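Local coordinates for protein N-glycosylase/DNA lyase (Methanocaldococcus jannaschii, PDB 3FHF) that is an N-glycosylase/DNA lyase of the helix-hairpin-helix superfamily, with a fold built from packed helices, at residues L10-K13 with I14-K18; K37-S40 with N41-F45; Y93-R96 with A97-V101; K110-V113 with E114-N118; E199-L202 with Y203-L207. All coordinates share one frame; numbering follows the deposited sequence. Where two conformers were deposited one is given.

Contact 1. Residues L10-K13 with I14-K18; sequences LIKK and IEELK
Leu10 on Ile14, and Lys12 and Lys13 on Glu16, form a contact between successive turns of helix 5-18, near the amino end of the chain. On the apolar side, Leu10 CG lies 4.0 Å from Ile14 CD1, the two chains crossing at a slant. Leu10 turns CG away from its backbone N (chi1 173°), which leans the branch over the carbonyl carbon and toward the next turn, while Ile14 sends CG1 back over Leu10 O. Such branched apolar residues suit the flank of an amphipathic helix that lies on its neighbours. Here Ile14 meets Val193 and Leu195 of a loop, and Leu17, one turn further along, packs on helix 197-209. The backbone bonds have the regular i to i+4 pattern of an alpha helix, with Ile14 N donating to Leu10 O at 3.0 Å and Leu17 N to Lys13 O at 2.9 Å. On the outward face charged residues take over. A water bridges Lys12 and Glu16, accepting from Lys12 NZ at 2.8 Å and donating to Glu16 OE2 at 2.6 Å. Lys13 crosses Glu16 at about a right angle, but Lys13 NZ stays 4.4 Å from Glu16 OE1, too far for a salt bridge, leaving at most a long-range attraction. Further along, Lys18 NZ makes a salt bridge to Glu15 OE1 at 3.2 Å, meeting the carboxylate oxygen on its syn side and 31° out of plane; the same ammonium group also donates to Val193 O.

Contact 2. Residues K37-S40 with N41-F45; sequences KNKS and NEEWF
Lys39 lays its CB against Glu43 CB, 3.7 Å apart, and the two chains run on at a slant, so that their aliphatic parts share the contact. The ends then separate: Lys39 NZ donates to Ser35 OG rather than to the glutamate. Beside them Ser40 stands where the loop passes into the helix. Its hydroxyl sits between the backbone N and the carbonyl carbon (chi1 73°), turned toward the first turn, where Glu43 N donates to Ser40 OG in a weak bond of 3.4 Å. The same OG donates to Glu42 OE1 at 2.6 Å, approaching from above the carboxylate plane, 37° out of it. Serine suits the place because one small hydroxyl can both accept and donate. Ser40 O takes Trp44 N at 3.1 Å, the first bond of regular helix. Trp44 CD1 comes to 3.2 Å of that same Ser40 O, and the indole reaches back toward the loop, where NE1 is satisfied by Phe36 O and the ring meets Phe36 edge-to-face. Asn41 points its CB away from the loop, and its ND2 donates to Asp111 OD2. Ser40 is thus the N-cap of helix 41-54, its side chain accepting a weak capping bond from Glu43 N.

Contact 3. Residues Y93-R96 with A97-V101; sequences YRKR and AEYIV
Tyr99 N donates to Lys95 O over 3.0 Å, nearly straight at 167°, and Ile100 N does the same to Arg96 O, again at 3.0 Å. These bonds tie the second turn of helix 93-103 to the first, with Ala97 N on Tyr93 O preceding them. Lys95 O, the acceptor, also lies over one face of the Tyr99 ring, 3.3 Å above its plane and displaced toward the rim. Tyr99 sets CG beside its own backbone N (chi1 -63°), which swings the ring back along the helix, side by side with the extended Lys95 chain. At the far end Lys95 CD is 4.1 Å from Tyr99 OH. Arg96 CD also comes within 4.0 Å of Tyr99 CD2, obliquely and from the same side of the ring plane as Lys95 O; its guanidinium plane lies 13° from the ring's. Long flexible chains suit this role, their methylenes packing while their ends reach further: Arg96 NH1 bonds to Ala55 O. The backbone brings Ala97 CB to 3.1 Å from Tyr93 O, and alanine adds nothing beyond that methyl. Around this turn, helix 41-54 receives Arg96 and Tyr99 at Ile52 and Ile100 at Cys49, while Tyr93 and Arg94 face helix 78-87.

Contact 4. Residues K110-V113 with E114-N118; sequences KDIV and ESFEN
Ser115 and Ile112 make the closest polar link of this contact: Ser115 OG donates to Ile112 O at 2.6 Å, from 17° out of the carbonyl plane. With OG turned in between the backbone N and the carbonyl carbon (chi1 75°), the hydroxyl folds back onto its own helix, and serine suits a last turn for this reason. The same oxygen accepts Ser115 N at 3.1 Å from well above the carbonyl plane, so two donors grip Ile112 O. Among the backbone bonds, Glu114 N to Lys110 O is a normal helical one at 2.9 Å. Ser115 N reaches Asp111 O only weakly, and Phe116 N makes a weak bond of 3.4 Å to Val113 O. The shift from i to i+4 toward i to i+3 bonding marks the weakly bonded end of helix 109-115, where a water adds to the bonding, donating to Val113 O at 2.8 Å and to Phe116 O. The helix leads into helix 119-129, which with helix 135-144 probably forms the helix-hairpin-helix element of this superfamily. Among charged groups, Lys110 and Glu114 cross obliquely, Lys110 CE standing 3.6 Å from Glu114 OE1. Their charged ends part: Lys110 NZ bonds to the carbonyls of Lys37 and Lys39, and Glu114 OE2 pairs with Lys37. In the apolar packing, Ile112 CG2 lies 3.9 Å from Phe116 CE2, the chains side by side. Phe116 continues onto Val121 and Ala122, whereas Val113, a compact branched residue, fits among Trp44, Phe141 and Leu142.

Contact 5. Residues E199-L202 with Y203-L207; sequences ELDL and YIWYL
Helix 197-209, close to the carboxyl end of the chain, carries this turn-to-turn contact, in which Asp201 meets Trp205 and Glu199 meets Tyr203. Asp201 and Trp205 run side by side in the same direction, Asp201 OD1 being 3.7 Å from Trp205 CD1, with the carboxylate plane turned 65° from the indole. They are joined through a water in the plane of the indole at its edge, which accepts from Trp205 NE1 at 2.8 Å and donates to Asp201 OD2 at 2.9 Å. With CG swung away from the backbone N (chi1 176°), the aspartate leans toward the next turn, where OD2 takes its hydrogen bond from the water. Its other oxygen, OD1, forms a salt bridge with Arg143, which would favour the charged carboxylate and fixes this second oxygen. Tyr203 brings the edge of its ring to Glu199 O, CD1 lying 3.2 Å from that oxygen, while Tyr203 N donates to the same carbonyl at 3.1 Å. Tyr206 N bonds to Leu202 O at 2.8 Å. Leu200, buried, and Ile204, partly exposed, supply the apolar packing: Leu200 CG nears Ile204 CD1, a touch that holds for one of the two conformers of Ile204. Outward from this helix, Tyr203 packs on Lys23 and Ile26 and Tyr206 on Ile22 of helix 22-34, and Ile204 rests on helix 155-163; helix 5-18 covers the Leu207 side.

Overall arrangement
The five contacts are local, four along helices and one at a helix start, and they form two groups. Contacts 1 and 5, their centres about 11 Å apart, join the first and last helices: Lys13 CG meets Leu207 CD2 at 3.4 Å. Contacts 2 and 4, about 12 Å between centres, are linked by the Lys37 NZ to Glu114 OE2 salt bridge of 2.6 Å and by a probable hydrogen bond, Lys110 NZ to Lys39 O, also 2.6 Å. Contact 3 touches contact 2 where Phe45 CZ lies 3.8 Å from Ile100 O. Contacts 1 and 3 lie on opposite sides of the chain's centre, with about 40 Å between their centres.

Contact 1. Residues L10-K13 with I14-K18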
# COMPACT_ATOMS: atom_id res chain seq x y z
N LEU A 10 20.63 9.86 -3.98
CA LEU A 10 19.32 9.24 -4.11
C LEU A 10 18.45 10.18 -4.93
O LEU A 10 17.74 9.77 -5.84
CB LEU A 10 18.67 9.02 -2.74
CG LEU A 10 17.22 8.52 -2.80
CD1 LEU A 10 17.18 7.13 -3.42
CD2 LEU A 10 16.62 8.49 -1.40
N ILE A 11 18.52 11.47 -4.60
CA ILE A 11 17.74 12.47 -5.33
C ILE A 11 18.15 12.44 -6.79
O ILE A 11 17.30 12.46 -7.68
CB ILE A 11 17.98 13.89 -4.77
CG1 ILE A 11 17.48 13.99 -3.33
CG2 ILE A 11 17.26 14.92 -5.65
CD1 ILE A 11 15.97 13.77 -3.18
N LYS A 12 19.45 12.37 -7.03
CA LYS A 12 20.01 12.35 -8.39
C LYS A 12 19.56 11.12 -9.18
O LYS A 12 19.26 11.22 -10.36
CB LYS A 12 21.53 12.39 -8.33
CG LYS A 12 22.19 12.58 -9.68
CD LYS A 12 23.71 12.67 -9.54
CE LYS A 12 24.36 12.99 -10.87
NZ LYS A 12 23.86 14.29 -11.41
N LYS A 13 19.55 9.97 -8.52
CA LYS A 13 19.12 8.72 -9.15
C LYS A 13 17.65 8.78 -9.55
O LYS A 13 17.27 8.38 -10.65
CB LYS A 13 19.33 7.55 -8.18
CG LYS A 13 18.90 6.20 -8.74
CD LYS A 13 19.63 5.86 -10.04
CE LYS A 13 19.34 4.42 -10.48
NZ LYS A 13 20.15 4.01 -11.66
N ILE A 14 16.81 9.27 -8.64
CA ILE A 14 15.38 9.38 -8.94
C ILE A 14 15.14 10.32 -10.12
O ILE A 14 14.29 10.04 -10.97
CB ILE A 14 14.60 9.85 -7.69
CG1 ILE A 14 14.61 8.73 -6.65
CG2 ILE A 14 13.16 10.22 -8.06
CD1 ILE A 14 14.08 9.14 -5.28
N GLU A 15 15.87 11.42 -10.18
CA GLU A 15 15.72 12.36 -11.30
C GLU A 15 16.15 11.66 -12.58
O GLU A 15 15.63 11.94 -13.66
CB GLU A 15 16.58 13.61 -11.08
CG GLU A 15 16.12 14.50 -9.93
CD GLU A 15 14.79 15.19 -10.20
OE1 GLU A 15 14.25 15.05 -11.32
OE2 GLU A 15 14.28 15.88 -9.28
N GLU A 16 17.10 10.75 -12.45
CA GLU A 16 17.59 9.99 -13.60
C GLU A 16 16.47 9.05 -14.08
O GLU A 16 16.23 8.92 -15.29
CB GLU A 16 18.81 9.18 -13.20
CG GLU A 16 19.98 9.33 -14.15
CD GLU A 16 21.32 9.07 -13.47
OE1 GLU A 16 21.56 7.93 -13.04
OE2 GLU A 16 22.12 10.03 -13.37
N LEU A 17 15.79 8.41 -13.14
CA LEU A 17 14.71 7.50 -13.50
C LEU A 17 13.55 8.26 -14.15
O LEU A 17 12.92 7.77 -15.09
CB LEU A 17 14.22 6.76 -12.25
CG LEU A 17 15.19 5.76 -11.63
CD1 LEU A 17 14.56 5.15 -10.38
CD2 LEU A 17 15.54 4.66 -12.65
N LYS A 18 13.28 9.46 -13.64
CA LYS A 18 12.21 10.29 -14.19
C LYS A 18 12.51 10.67 -15.64
O LYS A 18 11.59 10.95 -16.42
CB LYS A 18 12.02 11.55 -13.35
CG LYS A 18 11.30 11.30 -12.02
CD LYS A 18 11.31 12.54 -11.13
CE LYS A 18 10.76 13.76 -11.86
NZ LYS A 18 11.02 15.02 -11.10
O HOH W 1 22.39 12.59 -13.14

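Contact 2. Residues K37-S40 with N41-F45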
# COMPACT_ATOMS: atom_id res chain seq x y z
N LYS A 37 -11.60 5.30 -9.65
CA LYS A 37 -12.64 6.29 -9.42
C LYS A 37 -13.88 5.87 -10.23
O LYS A 37 -15.00 6.22 -9.88
CB LYS A 37 -12.17 7.68 -9.86
CG LYS A 37 -12.96 8.82 -9.22
CD LYS A 37 -14.38 8.89 -9.75
CE LYS A 37 -15.30 9.64 -8.81
NZ LYS A 37 -15.60 8.82 -7.61
N ASN A 38 -13.66 5.11 -11.29
CA ASN A 38 -14.76 4.65 -12.14
C ASN A 38 -15.20 3.21 -11.88
O ASN A 38 -16.19 2.75 -12.45
CB ASN A 38 -14.37 4.79 -13.61
CG ASN A 38 -14.02 6.22 -13.98
OD1 ASN A 38 -14.79 7.14 -13.70
ND2 ASN A 38 -12.87 6.40 -14.61
N LYS A 39 -14.47 2.50 -11.02
CA LYS A 39 -14.82 1.12 -10.72
C LYS A 39 -15.88 1.02 -9.62
O LYS A 39 -16.10 1.97 -8.88
CB LYS A 39 -13.56 0.34 -10.32
CG LYS A 39 -12.60 0.11 -11.48
CD LYS A 39 -11.37 -0.68 -11.04
CE LYS A 39 -10.48 -1.03 -12.23
NZ LYS A 39 -10.15 0.17 -13.04
N SER A 40 -16.52 -0.14 -9.53
CA SER A 40 -17.60 -0.36 -8.56
C SER A 40 -17.14 -0.68 -7.14
O SER A 40 -15.97 -0.97 -6.89
CB SER A 40 -18.47 -1.51 -9.03
OG SER A 40 -17.79 -2.74 -8.86
N ASN A 41 -18.10 -0.63 -6.21
CA ASN A 41 -17.85 -0.93 -4.81
C ASN A 41 -17.22 -2.31 -4.70
O ASN A 41 -16.33 -2.52 -3.88
CB ASN A 41 -19.16 -0.95 -4.01
CG ASN A 41 -19.54 0.41 -3.48
OD1 ASN A 41 -18.85 0.98 -2.64
ND2 ASN A 41 -20.66 0.93 -3.96
N GLU A 42 -17.70 -3.24 -5.51
CA GLU A 42 -17.19 -4.60 -5.49
C GLU A 42 -15.70 -4.64 -5.84
O GLU A 42 -14.93 -5.34 -5.20
CB GLU A 42 -17.98 -5.47 -6.48
CG GLU A 42 -19.49 -5.46 -6.25
CD GLU A 42 -20.10 -4.09 -6.48
OE1 GLU A 42 -19.88 -3.52 -7.57
OE2 GLU A 42 -20.79 -3.58 -5.58
N GLU A 43 -15.32 -3.86 -6.85
CA GLU A 43 -13.93 -3.79 -7.29
C GLU A 43 -13.04 -3.23 -6.18
O GLU A 43 -11.93 -3.70 -5.97
CB GLU A 43 -13.81 -2.92 -8.54
CG GLU A 43 -14.42 -3.55 -9.78
CD GLU A 43 -13.65 -4.77 -10.24
OE1 GLU A 43 -12.50 -4.62 -10.71
OE2 GLU A 43 -14.20 -5.89 -10.14
N TRP A 44 -13.54 -2.22 -5.49
CA TRP A 44 -12.80 -1.61 -4.39
C TRP A 44 -12.63 -2.60 -3.24
O TRP A 44 -11.56 -2.68 -2.63
CB TRP A 44 -13.50 -0.35 -3.90
CG TRP A 44 -13.30 0.87 -4.75
CD1 TRP A 44 -13.51 0.97 -6.10
CD2 TRP A 44 -12.90 2.16 -4.31
NE1 TRP A 44 -13.27 2.26 -6.52
CE2 TRP A 44 -12.90 3.01 -5.44
CE3 TRP A 44 -12.55 2.69 -3.06
CZ2 TRP A 44 -12.55 4.36 -5.36
CZ3 TRP A 44 -12.21 4.04 -2.98
CH2 TRP A 44 -12.22 4.86 -4.13
N PHE A 45 -13.68 -3.36 -2.94
CA PHE A 45 -13.60 -4.33 -1.84
C PHE A 45 -12.54 -5.40 -2.13
O PHE A 45 -11.89 -5.90 -1.20
CB PHE A 45 -14.95 -5.02 -1.60
CG PHE A 45 -14.96 -5.87 -0.36
CD1 PHE A 45 -14.94 -5.28 0.90
CD2 PHE A 45 -14.93 -7.26 -0.44
CE1 PHE A 45 -14.87 -6.06 2.06
CE2 PHE A 45 -14.86 -8.05 0.71
CZ PHE A 45 -14.83 -7.45 1.97

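Contact 3. Residues Y93-R96 with A97-V101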
# COMPACT_ATOMS: atom_id res chain seq x y z
N TYR A 93 -3.87 -18.12 6.41
CA TYR A 93 -5.20 -18.31 5.84
C TYR A 93 -6.34 -18.16 6.83
O TYR A 93 -7.38 -17.59 6.51
CB TYR A 93 -5.29 -19.69 5.15
CG TYR A 93 -4.99 -20.88 6.04
CD1 TYR A 93 -3.69 -21.17 6.45
CD2 TYR A 93 -6.02 -21.74 6.45
CE1 TYR A 93 -3.41 -22.28 7.25
CE2 TYR A 93 -5.75 -22.86 7.25
CZ TYR A 93 -4.45 -23.12 7.64
OH TYR A 93 -4.18 -24.22 8.42
N ARG A 94 -6.16 -18.68 8.04
CA ARG A 94 -7.20 -18.60 9.06
C ARG A 94 -7.54 -17.16 9.47
O ARG A 94 -8.70 -16.74 9.37
CB ARG A 94 -6.78 -19.42 10.29
CG ARG A 94 -7.84 -19.50 11.38
CD ARG A 94 -7.44 -20.53 12.43
NE ARG A 94 -6.08 -20.29 12.93
CZ ARG A 94 -5.72 -19.21 13.62
NH1 ARG A 94 -6.61 -18.27 13.90
NH2 ARG A 94 -4.46 -19.08 14.03
N LYS A 95 -6.55 -16.41 9.93
CA LYS A 95 -6.77 -15.02 10.34
C LYS A 95 -7.27 -14.13 9.21
O LYS A 95 -8.22 -13.36 9.39
CB LYS A 95 -5.49 -14.41 10.91
CG LYS A 95 -5.10 -14.88 12.30
CD LYS A 95 -3.85 -14.14 12.75
CE LYS A 95 -3.39 -14.60 14.12
NZ LYS A 95 -2.14 -13.89 14.53
N ARG A 96 -6.62 -14.22 8.05
CA ARG A 96 -7.00 -13.39 6.91
C ARG A 96 -8.43 -13.67 6.44
O ARG A 96 -9.16 -12.75 6.06
CB ARG A 96 -6.01 -13.58 5.76
CG ARG A 96 -4.56 -13.31 6.15
CD ARG A 96 -4.39 -11.95 6.84
NE ARG A 96 -3.10 -11.85 7.51
CZ ARG A 96 -1.94 -11.64 6.90
NH1 ARG A 96 -1.89 -11.48 5.59
NH2 ARG A 96 -0.81 -11.63 7.61
N ALA A 97 -8.83 -14.94 6.46
CA ALA A 97 -10.18 -15.32 6.05
C ALA A 97 -11.20 -14.67 6.98
O ALA A 97 -12.27 -14.24 6.55
CB ALA A 97 -10.33 -16.84 6.08
N GLU A 98 -10.87 -14.61 8.27
CA GLU A 98 -11.76 -14.01 9.25
C GLU A 98 -11.85 -12.49 9.04
O GLU A 98 -12.95 -11.93 9.03
CB GLU A 98 -11.27 -14.31 10.67
CG GLU A 98 -11.91 -13.45 11.73
CD GLU A 98 -11.45 -13.80 13.13
OE1 GLU A 98 -10.25 -14.10 13.31
OE2 GLU A 98 -12.29 -13.75 14.05
N TYR A 99 -10.71 -11.83 8.88
CA TYR A 99 -10.70 -10.39 8.66
C TYR A 99 -11.55 -10.02 7.45
O TYR A 99 -12.36 -9.08 7.51
CB TYR A 99 -9.28 -9.88 8.42
CG TYR A 99 -8.31 -10.07 9.57
CD1 TYR A 99 -8.74 -10.05 10.89
CD2 TYR A 99 -6.94 -10.20 9.32
CE1 TYR A 99 -7.84 -10.17 11.95
CE2 TYR A 99 -6.03 -10.32 10.37
CZ TYR A 99 -6.48 -10.31 11.68
OH TYR A 99 -5.58 -10.43 12.71
N ILE A 100 -11.36 -10.75 6.36
CA ILE A 100 -12.10 -10.50 5.13
C ILE A 100 -13.61 -10.61 5.32
O ILE A 100 -14.36 -9.73 4.91
CB ILE A 100 -11.64 -11.46 4.01
CG1 ILE A 100 -10.20 -11.12 3.62
CG2 ILE A 100 -12.57 -11.36 2.81
CD1 ILE A 100 -9.57 -12.10 2.64
N VAL A 101 -14.05 -11.70 5.95
CA VAL A 101 -15.47 -11.91 6.19
C VAL A 101 -16.04 -10.77 7.03
O VAL A 101 -17.12 -10.25 6.74
CB VAL A 101 -15.73 -13.25 6.92
CG1 VAL A 101 -17.21 -13.42 7.21
CG2 VAL A 101 -15.22 -14.42 6.07

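Contact 4. Residues K110-V113 with E114-N118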
# COMPACT_ATOMS: atom_id res chain seq x y z
N LYS A 110 -16.33 1.78 -1.34
CA LYS A 110 -16.07 2.97 -2.16
C LYS A 110 -16.95 4.13 -1.69
O LYS A 110 -16.46 5.24 -1.49
CB LYS A 110 -16.33 2.68 -3.65
CG LYS A 110 -16.10 3.89 -4.54
CD LYS A 110 -16.32 3.57 -6.01
CE LYS A 110 -16.15 4.82 -6.87
NZ LYS A 110 -16.32 4.54 -8.33
N ASP A 111 -18.24 3.89 -1.52
CA ASP A 111 -19.14 4.95 -1.07
C ASP A 111 -18.74 5.48 0.30
O ASP A 111 -18.83 6.67 0.56
CB ASP A 111 -20.58 4.44 -1.02
CG ASP A 111 -21.06 3.91 -2.35
OD1 ASP A 111 -20.73 4.53 -3.38
OD2 ASP A 111 -21.77 2.89 -2.36
N ILE A 112 -18.30 4.58 1.18
CA ILE A 112 -17.87 4.98 2.52
C ILE A 112 -16.62 5.85 2.44
O ILE A 112 -16.57 6.95 3.00
CB ILE A 112 -17.54 3.76 3.40
CG1 ILE A 112 -18.80 2.93 3.67
CG2 ILE A 112 -16.91 4.22 4.71
CD1 ILE A 112 -18.53 1.57 4.30
N VAL A 113 -15.60 5.35 1.75
CA VAL A 113 -14.34 6.08 1.62
C VAL A 113 -14.51 7.46 0.97
O VAL A 113 -13.92 8.44 1.42
CB VAL A 113 -13.29 5.25 0.82
CG1 VAL A 113 -12.11 6.12 0.40
CG2 VAL A 113 -12.80 4.09 1.68
N GLU A 114 -15.31 7.54 -0.09
CA GLU A 114 -15.50 8.82 -0.77
C GLU A 114 -16.36 9.81 0.01
O GLU A 114 -16.36 11.01 -0.29
CB GLU A 114 -16.09 8.61 -2.17
CG GLU A 114 -15.24 7.71 -3.05
CD GLU A 114 -15.62 7.82 -4.52
OE1 GLU A 114 -16.82 7.73 -4.85
OE2 GLU A 114 -14.70 7.98 -5.35
N SER A 115 -17.07 9.33 1.03
CA SER A 115 -17.92 10.21 1.82
C SER A 115 -17.09 11.13 2.71
O SER A 115 -17.53 12.22 3.06
CB SER A 115 -18.88 9.39 2.69
OG SER A 115 -18.20 8.80 3.79
N PHE A 116 -15.89 10.69 3.08
CA PHE A 116 -15.03 11.49 3.95
C PHE A 116 -14.45 12.73 3.27
O PHE A 116 -14.33 12.78 2.05
CB PHE A 116 -13.90 10.62 4.51
CG PHE A 116 -14.36 9.60 5.50
CD1 PHE A 116 -14.75 9.98 6.78
CD2 PHE A 116 -14.47 8.26 5.14
CE1 PHE A 116 -15.25 9.03 7.68
CE2 PHE A 116 -14.96 7.31 6.03
CZ PHE A 116 -15.36 7.71 7.30
N GLU A 117 -14.11 13.71 4.10
CA GLU A 117 -13.54 14.98 3.65
C GLU A 117 -12.29 14.77 2.81
O GLU A 117 -12.05 15.50 1.85
CB GLU A 117 -13.18 15.83 4.87
CG GLU A 117 -13.48 17.30 4.74
CD GLU A 117 -14.96 17.61 4.81
OE1 GLU A 117 -15.71 17.04 3.99
OE2 GLU A 117 -15.37 18.41 5.67
N ASN A 118 -11.49 13.78 3.19
CA ASN A 118 -10.27 13.49 2.47
C ASN A 118 -9.75 12.10 2.82
O ASN A 118 -10.33 11.40 3.66
CB ASN A 118 -9.22 14.55 2.78
CG ASN A 118 -8.95 14.69 4.26
OD1 ASN A 118 -8.46 13.77 4.91
ND2 ASN A 118 -9.29 15.85 4.82
O HOH W 2 -12.62 10.81 0.69

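Contact 5. Residues E199-L202 with Y203-L207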
# COMPACT_ATOMS: atom_id res chain seq x y z
N GLU A 199 3.47 7.96 -6.11
CA GLU A 199 4.51 7.76 -7.12
C GLU A 199 5.87 7.42 -6.53
O GLU A 199 6.56 6.51 -7.01
CB GLU A 199 4.64 9.02 -7.98
CG GLU A 199 3.38 9.38 -8.76
CD GLU A 199 3.42 10.80 -9.33
OE1 GLU A 199 2.72 11.04 -10.33
OE2 GLU A 199 4.12 11.67 -8.78
N LEU A 200 6.25 8.15 -5.48
CA LEU A 200 7.54 7.93 -4.83
C LEU A 200 7.68 6.48 -4.40
O LEU A 200 8.75 5.89 -4.54
CB LEU A 200 7.69 8.83 -3.61
CG LEU A 200 9.04 8.76 -2.88
CD1 LEU A 200 10.11 9.34 -3.78
CD2 LEU A 200 8.99 9.53 -1.56
N ASP A 201 6.60 5.92 -3.87
CA ASP A 201 6.60 4.55 -3.41
C ASP A 201 7.05 3.57 -4.49
O ASP A 201 7.82 2.65 -4.22
CB ASP A 201 5.20 4.16 -2.91
CG ASP A 201 5.12 2.70 -2.50
OD1 ASP A 201 4.70 1.86 -3.33
OD2 ASP A 201 5.50 2.39 -1.34
N LEU A 202 6.55 3.77 -5.71
CA LEU A 202 6.91 2.90 -6.82
C LEU A 202 8.35 3.14 -7.29
O LEU A 202 9.04 2.19 -7.68
CB LEU A 202 5.92 3.06 -7.98
CG LEU A 202 4.47 2.65 -7.63
CD1 LEU A 202 3.55 2.82 -8.85
CD2 LEU A 202 4.46 1.19 -7.17
N TYR A 203 8.82 4.38 -7.25
CA TYR A 203 10.21 4.66 -7.64
C TYR A 203 11.14 3.98 -6.65
O TYR A 203 12.16 3.40 -7.04
CB TYR A 203 10.51 6.16 -7.67
CG TYR A 203 10.10 6.83 -8.96
CD1 TYR A 203 8.77 7.23 -9.18
CD2 TYR A 203 11.03 7.06 -9.98
CE1 TYR A 203 8.39 7.83 -10.37
CE2 TYR A 203 10.65 7.66 -11.18
CZ TYR A 203 9.33 8.05 -11.36
OH TYR A 203 8.96 8.64 -12.54
N ILE A 204 10.80 4.04 -5.37
CA ILE A 204 11.62 3.41 -4.35
C ILE A 204 11.65 1.90 -4.52
O ILE A 204 12.71 1.28 -4.43
CB ILE A 204 11.11 3.78 -2.93
CG1 ILE A 204 11.37 5.27 -2.68
CG2 ILE A 204 11.79 2.91 -1.88
CD1 ILE A 204 10.95 5.77 -1.31
N TRP A 205 10.49 1.29 -4.77
CA TRP A 205 10.45 -0.15 -4.97
C TRP A 205 11.23 -0.52 -6.23
O TRP A 205 11.94 -1.53 -6.25
CB TRP A 205 9.01 -0.68 -5.09
CG TRP A 205 8.44 -1.13 -3.77
CD1 TRP A 205 7.48 -0.50 -3.03
CD2 TRP A 205 8.82 -2.29 -3.03
NE1 TRP A 205 7.25 -1.20 -1.87
CE2 TRP A 205 8.05 -2.30 -1.85
CE3 TRP A 205 9.74 -3.33 -3.25
CZ2 TRP A 205 8.17 -3.31 -0.88
CZ3 TRP A 205 9.86 -4.33 -2.29
CH2 TRP A 205 9.08 -4.31 -1.12
N TYR A 206 11.13 0.30 -7.27
CA TYR A 206 11.85 -0.01 -8.49
C TYR A 206 13.36 -0.01 -8.26
O TYR A 206 14.07 -0.84 -8.80
CB TYR A 206 11.50 0.97 -9.61
CG TYR A 206 12.34 0.73 -10.84
CD1 TYR A 206 13.52 1.45 -11.05
CD2 TYR A 206 11.99 -0.24 -11.76
CE1 TYR A 206 14.32 1.20 -12.16
CE2 TYR A 206 12.78 -0.50 -12.87
CZ TYR A 206 13.95 0.22 -13.06
OH TYR A 206 14.74 -0.05 -14.15
N LEU A 207 13.82 0.94 -7.45
CA LEU A 207 15.25 1.03 -7.12
C LEU A 207 15.70 -0.20 -6.34
O LEU A 207 16.85 -0.62 -6.44
CB LEU A 207 15.53 2.27 -6.29
CG LEU A 207 15.59 3.60 -7.05
CD1 LEU A 207 15.63 4.76 -6.06
CD2 LEU A 207 16.82 3.61 -7.94
O HOH W 3 5.66 -0.08 0.08